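PDB 6RBN: Afp3 from Serratia entomophila, which probably builds part of the contractile sheath that surrounds the inner tube of the anti-feeding prophage, an injection particle captured here in its extended state. Local coordinates for residues Ser201-Val206 with Leu352-Glu357; Arg379-Ile384 with Tyr406-Gly411; Arg390-Gly395 with Asn400-Ala405; Gly413-Gln418 with Ile427-Met432. One frame throughout, in Å; residues are numbered along the deposited sequence.

Contact 1 (Ser201-Val206 with Leu352-Glu357); sequences SAQVAV and LFDAAE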
loop_
_atom_site.group_PDB
_atom_site.type_symbol
_atom_site.label_atom_id
_atom_site.label_comp_id
_atom_site.label_asym_id
_atom_site.label_seq_id
_atom_site.Cartn_x
_atom_site.Cartn_y
_atom_site.Cartn_z
ATOM N N SER D 201 58.472 -44.515 11.138
ATOM C CA SER D 201 57.590 -43.415 11.488
ATOM C C SER D 201 56.836 -42.935 10.259
ATOM O O SER D 201 57.343 -42.979 9.138
ATOM C CB SER D 201 58.384 -42.259 12.095
ATOM O OG SER D 201 59.244 -41.685 11.131
ATOM N N ALA D 202 55.623 -42.444 10.480
ATOM C CA ALA D 202 54.770 -42.006 9.385
ATOM C C ALA D 202 55.149 -40.642 8.831
ATOM O O ALA D 202 54.496 -40.173 7.899
ATOM C CB ALA D 202 53.309 -41.980 9.835
ATOM N N GLN D 203 56.183 -40.001 9.365
ATOM C CA GLN D 203 56.583 -38.669 8.945
ATOM C C GLN D 203 57.725 -38.688 7.940
ATOM O O GLN D 203 58.314 -37.640 7.672
ATOM C CB GLN D 203 57.000 -37.845 10.162
ATOM C CG GLN D 203 55.941 -37.686 11.234
ATOM C CD GLN D 203 54.708 -36.968 10.747
ATOM O OE1 GLN D 203 53.633 -37.551 10.667
ATOM N NE2 GLN D 203 54.858 -35.697 10.408
ATOM N N VAL D 204 58.071 -39.853 7.395
ATOM C CA VAL D 204 59.278 -40.023 6.595
ATOM C C VAL D 204 58.903 -40.629 5.251
ATOM O O VAL D 204 58.161 -41.614 5.195
ATOM C CB VAL D 204 60.316 -40.904 7.323
ATOM C CG1 VAL D 204 61.518 -41.189 6.444
ATOM C CG2 VAL D 204 60.774 -40.226 8.582
ATOM N N ALA D 205 59.405 -40.031 4.172
ATOM C CA ALA D 205 59.283 -40.572 2.825
ATOM C C ALA D 205 60.676 -40.695 2.226
ATOM O O ALA D 205 61.361 -39.686 2.032
ATOM C CB ALA D 205 58.403 -39.678 1.953
ATOM N N VAL D 206 61.087 -41.919 1.932
ATOM C CA VAL D 206 62.403 -42.211 1.373
ATOM C C VAL D 206 62.278 -42.197 -0.145
ATOM O O VAL D 206 61.217 -42.504 -0.686
ATOM C CB VAL D 206 62.910 -43.562 1.923
ATOM C CG1 VAL D 206 64.316 -43.898 1.455
ATOM C CG2 VAL D 206 62.837 -43.571 3.438
ATOM N N LEU D 352 47.757 -34.565 4.468
ATOM C CA LEU D 352 46.477 -33.888 4.625
ATOM C C LEU D 352 46.190 -33.618 6.094
ATOM O O LEU D 352 45.783 -32.511 6.464
ATOM C CB LEU D 352 45.354 -34.720 4.014
ATOM C CG LEU D 352 43.944 -34.154 4.155
ATOM C CD1 LEU D 352 43.811 -32.842 3.417
ATOM C CD2 LEU D 352 42.928 -35.157 3.662
ATOM N N PHE D 353 46.397 -34.623 6.945
ATOM C CA PHE D 353 46.225 -34.451 8.379
ATOM C C PHE D 353 47.266 -33.524 8.988
ATOM O O PHE D 353 46.951 -32.810 9.939
ATOM C CB PHE D 353 46.254 -35.810 9.076
ATOM C CG PHE D 353 44.953 -36.550 9.006
ATOM C CD1 PHE D 353 44.006 -36.392 10.000
ATOM C CD2 PHE D 353 44.655 -37.361 7.930
ATOM C CE1 PHE D 353 42.803 -37.061 9.937
ATOM C CE2 PHE D 353 43.449 -38.029 7.861
ATOM C CZ PHE D 353 42.524 -37.875 8.865
ATOM N N ASP D 354 48.490 -33.503 8.464
ATOM C CA ASP D 354 49.474 -32.562 8.985
ATOM C C ASP D 354 49.148 -31.129 8.587
ATOM O O ASP D 354 49.426 -30.199 9.351
ATOM C CB ASP D 354 50.878 -32.924 8.506
ATOM C CG ASP D 354 51.405 -34.187 9.147
ATOM O OD1 ASP D 354 50.965 -34.514 10.270
ATOM O OD2 ASP D 354 52.273 -34.843 8.541
ATOM N N ALA D 355 48.555 -30.930 7.410
ATOM C CA ALA D 355 48.214 -29.584 6.969
ATOM C C ALA D 355 46.921 -29.089 7.591
ATOM O O ALA D 355 46.762 -27.881 7.794
ATOM C CB ALA D 355 48.103 -29.534 5.447
ATOM N N ALA D 356 45.987 -29.990 7.887
ATOM C CA ALA D 356 44.746 -29.570 8.525
ATOM C C ALA D 356 44.970 -29.241 9.992
ATOM O O ALA D 356 44.377 -28.296 10.515
ATOM C CB ALA D 356 43.682 -30.651 8.374
ATOM N N GLU D 357 45.828 -30.005 10.670
ATOM C CA GLU D 357 46.168 -29.701 12.056
ATOM C C GLU D 357 46.976 -28.415 12.162
ATOM O O GLU D 357 46.925 -27.730 13.186
ATOM C CB GLU D 357 46.940 -30.863 12.672
ATOM C CG GLU D 357 46.111 -32.099 12.950
ATOM C CD GLU D 357 46.966 -33.282 13.355
ATOM O OE1 GLU D 357 48.208 -33.165 13.298
ATOM O OE2 GLU D 357 46.403 -34.334 13.718
#

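Contact 2 (Arg379-Ile384 with Tyr406-Gly411); sequences RVQTAI and YFVRVG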
loop_
_atom_site.group_PDB
_atom_site.type_symbol
_atom_site.label_atom_id
_atom_site.label_comp_id
_atom_site.label_asym_id
_atom_site.label_seq_id
_atom_site.Cartn_x
_atom_site.Cartn_y
_atom_site.Cartn_z
ATOM N N ARG D 379 32.445 -20.934 19.893
ATOM C CA ARG D 379 33.209 -20.130 18.946
ATOM C C ARG D 379 34.387 -20.905 18.386
ATOM O O ARG D 379 34.823 -20.644 17.260
ATOM C CB ARG D 379 33.700 -18.846 19.608
ATOM C CG ARG D 379 32.607 -17.861 19.954
ATOM C CD ARG D 379 33.160 -16.656 20.697
ATOM N NE ARG D 379 34.016 -15.826 19.858
ATOM C CZ ARG D 379 35.331 -15.708 20.011
ATOM N NH1 ARG D 379 35.951 -16.373 20.975
ATOM N NH2 ARG D 379 36.028 -14.928 19.198
ATOM N N VAL D 380 34.916 -21.850 19.157
ATOM C CA VAL D 380 36.015 -22.684 18.692
ATOM C C VAL D 380 35.494 -23.815 17.810
ATOM O O VAL D 380 36.126 -24.182 16.814
ATOM C CB VAL D 380 36.806 -23.192 19.912
ATOM C CG1 VAL D 380 37.841 -24.178 19.515
ATOM C CG2 VAL D 380 37.492 -22.034 20.597
ATOM N N GLN D 381 34.316 -24.351 18.138
ATOM C CA GLN D 381 33.718 -25.421 17.345
ATOM C C GLN D 381 33.322 -24.937 15.956
ATOM O O GLN D 381 33.471 -25.670 14.973
ATOM C CB GLN D 381 32.502 -25.988 18.073
ATOM C CG GLN D 381 31.842 -27.150 17.371
ATOM C CD GLN D 381 30.654 -27.687 18.121
ATOM O OE1 GLN D 381 30.285 -27.167 19.168
ATOM N NE2 GLN D 381 30.042 -28.732 17.588
ATOM N N THR D 382 32.847 -23.698 15.849
ATOM C CA THR D 382 32.432 -23.165 14.557
ATOM C C THR D 382 33.636 -22.826 13.687
ATOM O O THR D 382 33.595 -22.997 12.463
ATOM C CB THR D 382 31.548 -21.940 14.777
ATOM O OG1 THR D 382 30.455 -22.299 15.629
ATOM C CG2 THR D 382 30.976 -21.420 13.479
ATOM N N ALA D 383 34.728 -22.372 14.307
ATOM C CA ALA D 383 35.935 -22.050 13.553
ATOM C C ALA D 383 36.590 -23.295 12.973
ATOM O O ALA D 383 37.256 -23.214 11.936
ATOM C CB ALA D 383 36.923 -21.300 14.441
ATOM N N ILE D 384 36.415 -24.446 13.617
ATOM C CA ILE D 384 36.906 -25.695 13.050
ATOM C C ILE D 384 35.916 -26.234 12.028
ATOM O O ILE D 384 36.312 -26.761 10.983
ATOM C CB ILE D 384 37.184 -26.708 14.176
ATOM C CG1 ILE D 384 38.225 -26.152 15.139
ATOM C CG2 ILE D 384 37.713 -28.009 13.625
ATOM C CD1 ILE D 384 38.388 -26.975 16.383
ATOM N N TYR D 406 33.378 -35.487 8.286
ATOM C CA TYR D 406 34.039 -34.969 9.476
ATOM C C TYR D 406 33.036 -34.832 10.612
ATOM O O TYR D 406 31.830 -35.011 10.429
ATOM C CB TYR D 406 34.727 -33.629 9.181
ATOM C CG TYR D 406 33.792 -32.510 8.773
ATOM C CD1 TYR D 406 33.427 -32.335 7.446
ATOM C CD2 TYR D 406 33.300 -31.610 9.712
ATOM C CE1 TYR D 406 32.580 -31.319 7.070
ATOM C CE2 TYR D 406 32.454 -30.595 9.344
ATOM C CZ TYR D 406 32.098 -30.451 8.024
ATOM O OH TYR D 406 31.255 -29.432 7.657
ATOM N N PHE D 407 33.561 -34.509 11.794
ATOM C CA PHE D 407 32.765 -34.137 12.954
ATOM C C PHE D 407 33.637 -33.322 13.897
ATOM O O PHE D 407 34.849 -33.530 13.972
ATOM C CB PHE D 407 32.183 -35.359 13.688
ATOM C CG PHE D 407 33.212 -36.260 14.322
ATOM C CD1 PHE D 407 33.805 -37.269 13.590
ATOM C CD2 PHE D 407 33.543 -36.134 15.664
ATOM C CE1 PHE D 407 34.736 -38.105 14.168
ATOM C CE2 PHE D 407 34.478 -36.961 16.241
ATOM C CZ PHE D 407 35.070 -37.948 15.494
ATOM N N VAL D 408 33.015 -32.388 14.612
ATOM C CA VAL D 408 33.670 -31.626 15.670
ATOM C C VAL D 408 32.817 -31.750 16.923
ATOM O O VAL D 408 31.602 -31.535 16.870
ATOM C CB VAL D 408 33.855 -30.140 15.294
ATOM C CG1 VAL D 408 34.617 -29.411 16.384
ATOM C CG2 VAL D 408 34.558 -29.983 13.965
ATOM N N ARG D 409 33.442 -32.105 18.045
ATOM C CA ARG D 409 32.732 -32.312 19.300
ATOM C C ARG D 409 33.424 -31.561 20.427
ATOM O O ARG D 409 34.639 -31.670 20.600
ATOM C CB ARG D 409 32.656 -33.796 19.652
ATOM C CG ARG D 409 31.819 -34.609 18.698
ATOM C CD ARG D 409 31.881 -36.078 19.031
ATOM N NE ARG D 409 31.165 -36.870 18.039
ATOM C CZ ARG D 409 31.153 -38.197 18.012
ATOM N NH1 ARG D 409 31.823 -38.887 18.922
ATOM N NH2 ARG D 409 30.475 -38.835 17.068
ATOM N N VAL D 410 32.637 -30.811 21.194
ATOM C CA VAL D 410 33.125 -30.123 22.384
ATOM C C VAL D 410 31.937 -29.935 23.322
ATOM O O VAL D 410 30.793 -29.797 22.879
ATOM C CB VAL D 410 33.825 -28.790 22.012
ATOM C CG1 VAL D 410 32.855 -27.780 21.424
ATOM C CG2 VAL D 410 34.590 -28.205 23.195
ATOM N N GLY D 411 32.203 -30.005 24.621
ATOM C CA GLY D 411 31.152 -29.824 25.603
ATOM C C GLY D 411 31.715 -30.017 26.993
ATOM O O GLY D 411 32.926 -30.124 27.175
#

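Contact 3 (Arg390-Gly395 with Asn400-Ala405); sequences RLWQQG and NKAEEA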
loop_
_atom_site.group_PDB
_atom_site.type_symbol
_atom_site.label_atom_id
_atom_site.label_comp_id
_atom_site.label_asym_id
_atom_site.label_seq_id
_atom_site.Cartn_x
_atom_site.Cartn_y
_atom_site.Cartn_z
ATOM N N ARG D 390 35.053 -26.276 4.154
ATOM C CA ARG D 390 35.657 -25.826 2.909
ATOM C C ARG D 390 36.834 -26.688 2.477
ATOM O O ARG D 390 37.426 -26.411 1.432
ATOM C CB ARG D 390 36.086 -24.360 3.009
ATOM C CG ARG D 390 37.187 -24.067 4.000
ATOM C CD ARG D 390 37.596 -22.601 3.918
ATOM N NE ARG D 390 36.521 -21.688 4.308
ATOM C CZ ARG D 390 36.345 -21.219 5.540
ATOM N NH1 ARG D 390 37.180 -21.562 6.509
ATOM N NH2 ARG D 390 35.340 -20.394 5.800
ATOM N N LEU D 391 37.199 -27.707 3.257
ATOM C CA LEU D 391 38.015 -28.784 2.710
ATOM C C LEU D 391 37.156 -29.816 2.002
ATOM O O LEU D 391 37.561 -30.361 0.972
ATOM C CB LEU D 391 38.828 -29.478 3.800
ATOM C CG LEU D 391 40.035 -28.795 4.422
ATOM C CD1 LEU D 391 40.584 -29.689 5.505
ATOM C CD2 LEU D 391 41.082 -28.538 3.365
ATOM N N TRP D 392 35.975 -30.101 2.550
ATOM C CA TRP D 392 35.094 -31.098 1.954
ATOM C C TRP D 392 34.551 -30.635 0.610
ATOM O O TRP D 392 34.416 -31.439 -0.318
ATOM C CB TRP D 392 33.942 -31.414 2.898
ATOM C CG TRP D 392 32.978 -32.373 2.310
ATOM C CD1 TRP D 392 33.196 -33.683 2.029
ATOM C CD2 TRP D 392 31.646 -32.089 1.883
ATOM N NE1 TRP D 392 32.075 -34.244 1.478
ATOM C CE2 TRP D 392 31.107 -33.282 1.374
ATOM C CE3 TRP D 392 30.853 -30.940 1.891
ATOM C CZ2 TRP D 392 29.814 -33.361 0.878
ATOM C CZ3 TRP D 392 29.569 -31.022 1.400
ATOM C CH2 TRP D 392 29.062 -32.223 0.899
ATOM N N GLN D 393 34.242 -29.350 0.478
ATOM C CA GLN D 393 33.643 -28.883 -0.762
ATOM C C GLN D 393 34.669 -28.567 -1.836
ATOM O O GLN D 393 34.281 -28.168 -2.938
ATOM C CB GLN D 393 32.764 -27.658 -0.511
ATOM C CG GLN D 393 33.511 -26.416 -0.121
ATOM C CD GLN D 393 32.578 -25.249 0.090
ATOM O OE1 GLN D 393 31.371 -25.370 -0.102
ATOM N NE2 GLN D 393 33.133 -24.107 0.478
ATOM N N GLN D 394 35.960 -28.735 -1.559
ATOM C CA GLN D 394 36.971 -28.675 -2.603
ATOM C C GLN D 394 37.617 -30.032 -2.854
ATOM O O GLN D 394 38.621 -30.107 -3.566
ATOM C CB GLN D 394 38.029 -27.623 -2.273
ATOM C CG GLN D 394 38.891 -27.918 -1.078
ATOM C CD GLN D 394 39.798 -26.753 -0.746
ATOM O OE1 GLN D 394 39.794 -25.739 -1.440
ATOM N NE2 GLN D 394 40.577 -26.889 0.316
ATOM N N GLY D 395 37.060 -31.100 -2.295
ATOM C CA GLY D 395 37.446 -32.447 -2.647
ATOM C C GLY D 395 38.458 -33.118 -1.748
ATOM O O GLY D 395 38.921 -34.210 -2.085
ATOM N N ASN D 400 30.172 -37.879 1.219
ATOM C CA ASN D 400 29.098 -37.602 0.287
ATOM C C ASN D 400 27.975 -36.795 0.919
ATOM O O ASN D 400 27.030 -36.429 0.213
ATOM C CB ASN D 400 28.529 -38.917 -0.267
ATOM C CG ASN D 400 27.979 -38.782 -1.672
ATOM O OD1 ASN D 400 27.750 -39.781 -2.350
ATOM N ND2 ASN D 400 27.780 -37.551 -2.125
ATOM N N LYS D 401 28.052 -36.499 2.216
ATOM C CA LYS D 401 26.960 -35.883 2.943
ATOM C C LYS D 401 27.419 -34.719 3.814
ATOM O O LYS D 401 26.580 -33.885 4.175
ATOM C CB LYS D 401 26.257 -36.946 3.812
ATOM C CG LYS D 401 24.901 -36.582 4.402
ATOM C CD LYS D 401 23.860 -36.448 3.307
ATOM C CE LYS D 401 22.504 -36.060 3.869
ATOM N NZ LYS D 401 21.909 -37.130 4.716
ATOM N N ALA D 402 28.726 -34.635 4.124
ATOM C CA ALA D 402 29.452 -33.738 5.039
ATOM C C ALA D 402 29.214 -34.080 6.505
ATOM O O ALA D 402 29.831 -33.480 7.389
ATOM C CB ALA D 402 29.155 -32.251 4.803
ATOM N N GLU D 403 28.333 -35.035 6.782
ATOM C CA GLU D 403 28.320 -35.715 8.068
ATOM C C GLU D 403 29.053 -37.040 8.015
ATOM O O GLU D 403 29.293 -37.645 9.066
ATOM C CB GLU D 403 26.886 -35.930 8.556
ATOM C CG GLU D 403 26.225 -34.666 9.090
ATOM C CD GLU D 403 25.605 -33.811 8.009
ATOM O OE1 GLU D 403 25.571 -34.253 6.846
ATOM O OE2 GLU D 403 25.163 -32.687 8.322
ATOM N N GLU D 404 29.404 -37.499 6.820
ATOM C CA GLU D 404 30.273 -38.649 6.644
ATOM C C GLU D 404 31.725 -38.252 6.452
ATOM O O GLU D 404 32.599 -39.126 6.448
ATOM C CB GLU D 404 29.810 -39.474 5.444
ATOM C CG GLU D 404 28.466 -40.135 5.643
ATOM C CD GLU D 404 28.008 -40.898 4.421
ATOM O OE1 GLU D 404 28.667 -40.784 3.366
ATOM O OE2 GLU D 404 26.993 -41.618 4.517
ATOM N N ALA D 405 31.998 -36.959 6.280
ATOM C CA ALA D 405 33.368 -36.513 6.068
ATOM C C ALA D 405 34.062 -36.180 7.380
ATOM O O ALA D 405 35.226 -36.547 7.578
ATOM C CB ALA D 405 33.383 -35.304 5.141
#

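Contact 4 (Gly413-Gln418 with Ile427-Met432); sequences GITMTQ and IIQVGM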
loop_
_atom_site.group_PDB
_atom_site.type_symbol
_atom_site.label_atom_id
_atom_site.label_comp_id
_atom_site.label_asym_id
_atom_site.label_seq_id
_atom_site.Cartn_x
_atom_site.Cartn_y
_atom_site.Cartn_z
ATOM N N GLY D 413 29.824 -32.323 29.442
ATOM C CA GLY D 413 29.619 -33.749 29.626
ATOM C C GLY D 413 30.355 -34.562 28.582
ATOM O O GLY D 413 30.782 -35.687 28.844
ATOM N N ILE D 414 30.523 -33.999 27.393
ATOM C CA ILE D 414 31.212 -34.640 26.283
ATOM C C ILE D 414 32.610 -34.045 26.215
ATOM O O ILE D 414 32.771 -32.826 26.318
ATOM C CB ILE D 414 30.472 -34.431 24.945
ATOM C CG1 ILE D 414 29.002 -34.844 25.035
ATOM C CG2 ILE D 414 31.107 -35.247 23.845
ATOM C CD1 ILE D 414 28.032 -33.684 25.234
ATOM N N THR D 415 33.619 -34.905 26.077
ATOM C CA THR D 415 35.049 -34.626 25.845
ATOM C C THR D 415 35.769 -33.970 27.020
ATOM O O THR D 415 36.992 -33.839 26.954
ATOM C CB THR D 415 35.332 -33.746 24.611
ATOM O OG1 THR D 415 34.839 -32.423 24.832
ATOM C CG2 THR D 415 34.672 -34.306 23.375
ATOM N N MET D 416 35.083 -33.572 28.089
ATOM C CA MET D 416 35.749 -32.959 29.229
ATOM C C MET D 416 35.117 -33.423 30.529
ATOM O O MET D 416 34.098 -34.117 30.540
ATOM C CB MET D 416 35.726 -31.428 29.181
ATOM C CG MET D 416 36.763 -30.806 28.278
ATOM S SD MET D 416 36.911 -29.030 28.510
ATOM C CE MET D 416 35.637 -28.399 27.443
ATOM N N THR D 417 35.775 -33.070 31.626
ATOM C CA THR D 417 35.237 -33.162 32.971
ATOM C C THR D 417 35.433 -31.811 33.641
ATOM O O THR D 417 36.251 -31.004 33.202
ATOM C CB THR D 417 35.918 -34.258 33.803
ATOM O OG1 THR D 417 37.320 -33.987 33.901
ATOM C CG2 THR D 417 35.703 -35.634 33.190
ATOM N N GLN D 418 34.683 -31.583 34.724
ATOM C CA GLN D 418 34.723 -30.293 35.413
ATOM C C GLN D 418 36.083 -30.029 36.056
ATOM O O GLN D 418 36.497 -28.870 36.170
ATOM C CB GLN D 418 33.600 -30.236 36.452
ATOM C CG GLN D 418 33.468 -28.918 37.196
ATOM C CD GLN D 418 33.223 -27.747 36.272
ATOM O OE1 GLN D 418 34.123 -26.952 36.010
ATOM N NE2 GLN D 418 32.000 -27.629 35.780
ATOM N N ILE D 427 39.089 -29.416 25.584
ATOM C CA ILE D 427 39.442 -30.622 24.844
ATOM C C ILE D 427 38.431 -30.818 23.727
ATOM O O ILE D 427 37.223 -30.853 23.975
ATOM C CB ILE D 427 39.498 -31.854 25.765
ATOM C CG1 ILE D 427 40.615 -31.690 26.790
ATOM C CG2 ILE D 427 39.716 -33.117 24.960
ATOM C CD1 ILE D 427 40.636 -32.757 27.830
ATOM N N ILE D 428 38.932 -30.936 22.500
ATOM C CA ILE D 428 38.124 -30.967 21.288
ATOM C C ILE D 428 38.439 -32.257 20.553
ATOM O O ILE D 428 39.612 -32.615 20.403
ATOM C CB ILE D 428 38.440 -29.759 20.393
ATOM C CG1 ILE D 428 38.331 -28.471 21.193
ATOM C CG2 ILE D 428 37.484 -29.691 19.224
ATOM C CD1 ILE D 428 39.135 -27.383 20.610
ATOM N N GLN D 429 37.408 -32.951 20.087
ATOM C CA GLN D 429 37.583 -34.160 19.293
ATOM C C GLN D 429 37.206 -33.871 17.852
ATOM O O GLN D 429 36.039 -33.602 17.553
ATOM C CB GLN D 429 36.750 -35.311 19.848
ATOM C CG GLN D 429 37.250 -35.821 21.173
ATOM C CD GLN D 429 36.400 -36.941 21.707
ATOM O OE1 GLN D 429 35.400 -37.313 21.101
ATOM N NE2 GLN D 429 36.782 -37.477 22.857
ATOM N N VAL D 430 38.192 -33.931 16.964
ATOM C CA VAL D 430 38.014 -33.680 15.542
ATOM C C VAL D 430 38.353 -34.957 14.791
ATOM O O VAL D 430 39.381 -35.587 15.060
ATOM C CB VAL D 430 38.903 -32.508 15.070
ATOM C CG1 VAL D 430 38.738 -32.260 13.589
ATOM C CG2 VAL D 430 38.598 -31.256 15.859
ATOM N N GLY D 431 37.490 -35.348 13.867
ATOM C CA GLY D 431 37.753 -36.498 13.024
ATOM C C GLY D 431 37.548 -36.142 11.570
ATOM O O GLY D 431 36.786 -35.237 11.236
ATOM N N MET D 432 38.264 -36.852 10.700
ATOM C CA MET D 432 38.168 -36.653 9.262
ATOM C C MET D 432 38.198 -37.996 8.553
ATOM O O MET D 432 38.478 -39.034 9.154
ATOM C CB MET D 432 39.295 -35.764 8.727
ATOM C CG MET D 432 39.140 -34.295 9.036
ATOM S SD MET D 432 40.477 -33.313 8.345
ATOM C CE MET D 432 41.751 -33.617 9.549
#

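Contact 1 (Ser201-Val206 with Leu352-Glu357)
Gln203 and Asp354 reach for each other from opposite directions across the gap between a turn and a helix, and they are the two residues that meet there. The amide nitrogen leads: NE2 of Gln203 lies 3.3 Å from OD2 of Asp354 and donates to it, with an N-H...O angle of 151°, in a bond that must be counted weak. The two flat groups do not lie in one plane. Amide and carboxylate are turned 66° against each other. The link rests on one N-H, because OE1 of Gln203 is an acceptor like the carboxylate oxygens and stays 3.7 Å from OD2 of Asp354. The glutamine chain gets there by bending: at chi2 (-62°) it folds out of the extended form, which swings the amide toward the helix although CB sets off across the line between the segments. Gln203 sits in the type I turn running from Ser201 to Val204, which leads into strand 204-207. That strand lies parallel to strand 185-188, while Asp354 belongs to helix 347-364 in the C-terminal region of the sheath protein, so this weak bond links the turn before a strand to a helix nearly 150 residues further along. The stronger partners lie elsewhere: NE2 of Gln203 donates to the carbonyl oxygen of Tyr183, and OD1 of Asp354 forms a salt bridge with NH2 of Arg350 one turn earlier in the helix, which would help keep the buried carboxylate ionised. The side chains of Ala202 and Gln203 also rest on Arg350.

Contact 2 (Arg379-Ile384 with Tyr406-Gly411)
The carboxamide of Gln381 presents one side of its plane to the strand, where it meets both Val408 and Val410. CG1 of Val410 approaches above that plane near the oxygen, 3.5 Å from OE1 of Gln381; on the same side but well tilted from the plane, the carbonyl oxygen of Val408 lies 3.3 Å from NE2 of Gln381. OE1 also accepts a hydrogen bond from NZ of Lys378, one turn back in the helix, which helps fix the rotation of the amide. The second flat group, the guanidinium of Arg409, belongs to the other side of the strand: CE2 of Phe407 lies 3.7 Å above its plane toward the rim, and NH1 of Arg409 donates to Ser19 of a neighbouring Afp2 chain. Facing the helix, Val408 divides its two methyls between residues three apart. Its CG1 touches CG of Gln381 at 3.7 Å, the two side chains sliding past each other in opposite senses, whereas its CG2 meets CG2 of Ile384, also at 3.7 Å. Gln381 runs fully extended (chi1 -177°, chi2 180°), and this carries the apolar part of the chain along Val408 before the amide arrives beside Val410. Ile384 continues inward onto Ile428 and Val430 of the adjoining strand and onto Ile360 of helix 347-364. Helix 374-392 thus covers one face of the antiparallel pair 406-409 and 425-432, as expected for the C-terminal domain of tail sheath proteins, whose sheet is completed by strands from neighbouring subunits.

Contact 3 (Arg390-Gly395 with Asn400-Ala405)
A Schellman motif closes helix 374-392, and Trp392, the last helical residue and itself part of the motif, inserts its indole against the loop that leads to strand 406-409. Gly395, with positive phi (97°), is the C-prime residue of the motif: its N bonds weakly back to the carbonyl oxygen of Trp392, and the N of Ala396 pairs with the oxygen of Leu391. Meanwhile the indole leaves the helix with CG opposite the backbone N (chi1 177°), which throws the ring out toward 400-405. Ala402 sits over one of its faces in a CH-pi contact. Its CB is 3.6 Å from the centroid of the six-membered ring and only 12° off the ring normal, so the methyl stands almost directly above the benzo part. On the same side of the indole plane, but obliquely placed, the backbone of the loop follows, with N of Lys401 3.8 Å from CZ2 of Trp392. The ring nitrogen has a polar partner of its own, as NE1 donates a weak hydrogen bond to the oxygen of Gly399, so the loop is held at both a polar and an apolar part of the indole. Trp392 also packs on Ala102 of one Afp1 chain and Gln85 of another, which places this helix end at the boundary with the presumed tube protein. At the pyrrole end, CB of Ala405 approaches CD1 of Trp392 to 3.5 Å.

Contact 4 (Gly413-Gln418 with Ile427-Met432)
Thr415 turns its side chain straight onto Ile427 and Gln429. CB comes first, 3.5 Å from the carbonyl oxygen of Ile427. There the chain branches. The hydroxyl OG1, lying between its own backbone N and carbonyl carbon (chi1 68°), donates to the oxygen of Ile414 just behind it, and it also lies 3.0 Å from the oxygen of Ile427. The methyl goes the other way, alongside the extended chain of Gln429, CG2 of Thr415 meeting CD of Gln429 at 3.6 Å; the far end of that amide is bound through OE1 to Ser19 of an Afp2 chain. CB of Ile427 in turn lies 3.4 Å from the carbonyl oxygen of Thr415. Next in sequence, Met416 crosses Ile427 at a slant, with CG 3.9 Å from CB of Ile427. Its sulfur then takes a weak hydrogen bond, N of Ile427 to SD of Met416, at 3.7 Å and bent to 143°. Beyond this, Met416 packs on Trp377 of helix 374-392 and Ile421 of helix 418-422, whose N-cap position is held by Thr417. The loop 413-418 therefore lies against the start of strand 425-432, which runs between strand 406-409 and a parallel strand of another Afp2 chain.

Three of the four contacts build one C-terminal unit, and contact 1 lies where helix 347-364 meets the turn before strand 204-207. Contacts 2 and 4 are closest, with centres about 9 Å apart, because their strands are neighbours in one sheet: N of Arg409 lies 3.0 Å from O of Gln429 in a probable hydrogen bond. Contact 3 shares helix 374-392 with contact 2 and is nested inside the loop that contact 2 closes, about 15 Å away between centres. Contact 1, about 23 Å from contact 4 between centres, still touches it where CD1 of Phe353 packs on CE of Met432 at 3.6 Å. Contacts 2 and 3 also border Afp1, while contacts 1, 2 and 4 border Afp2.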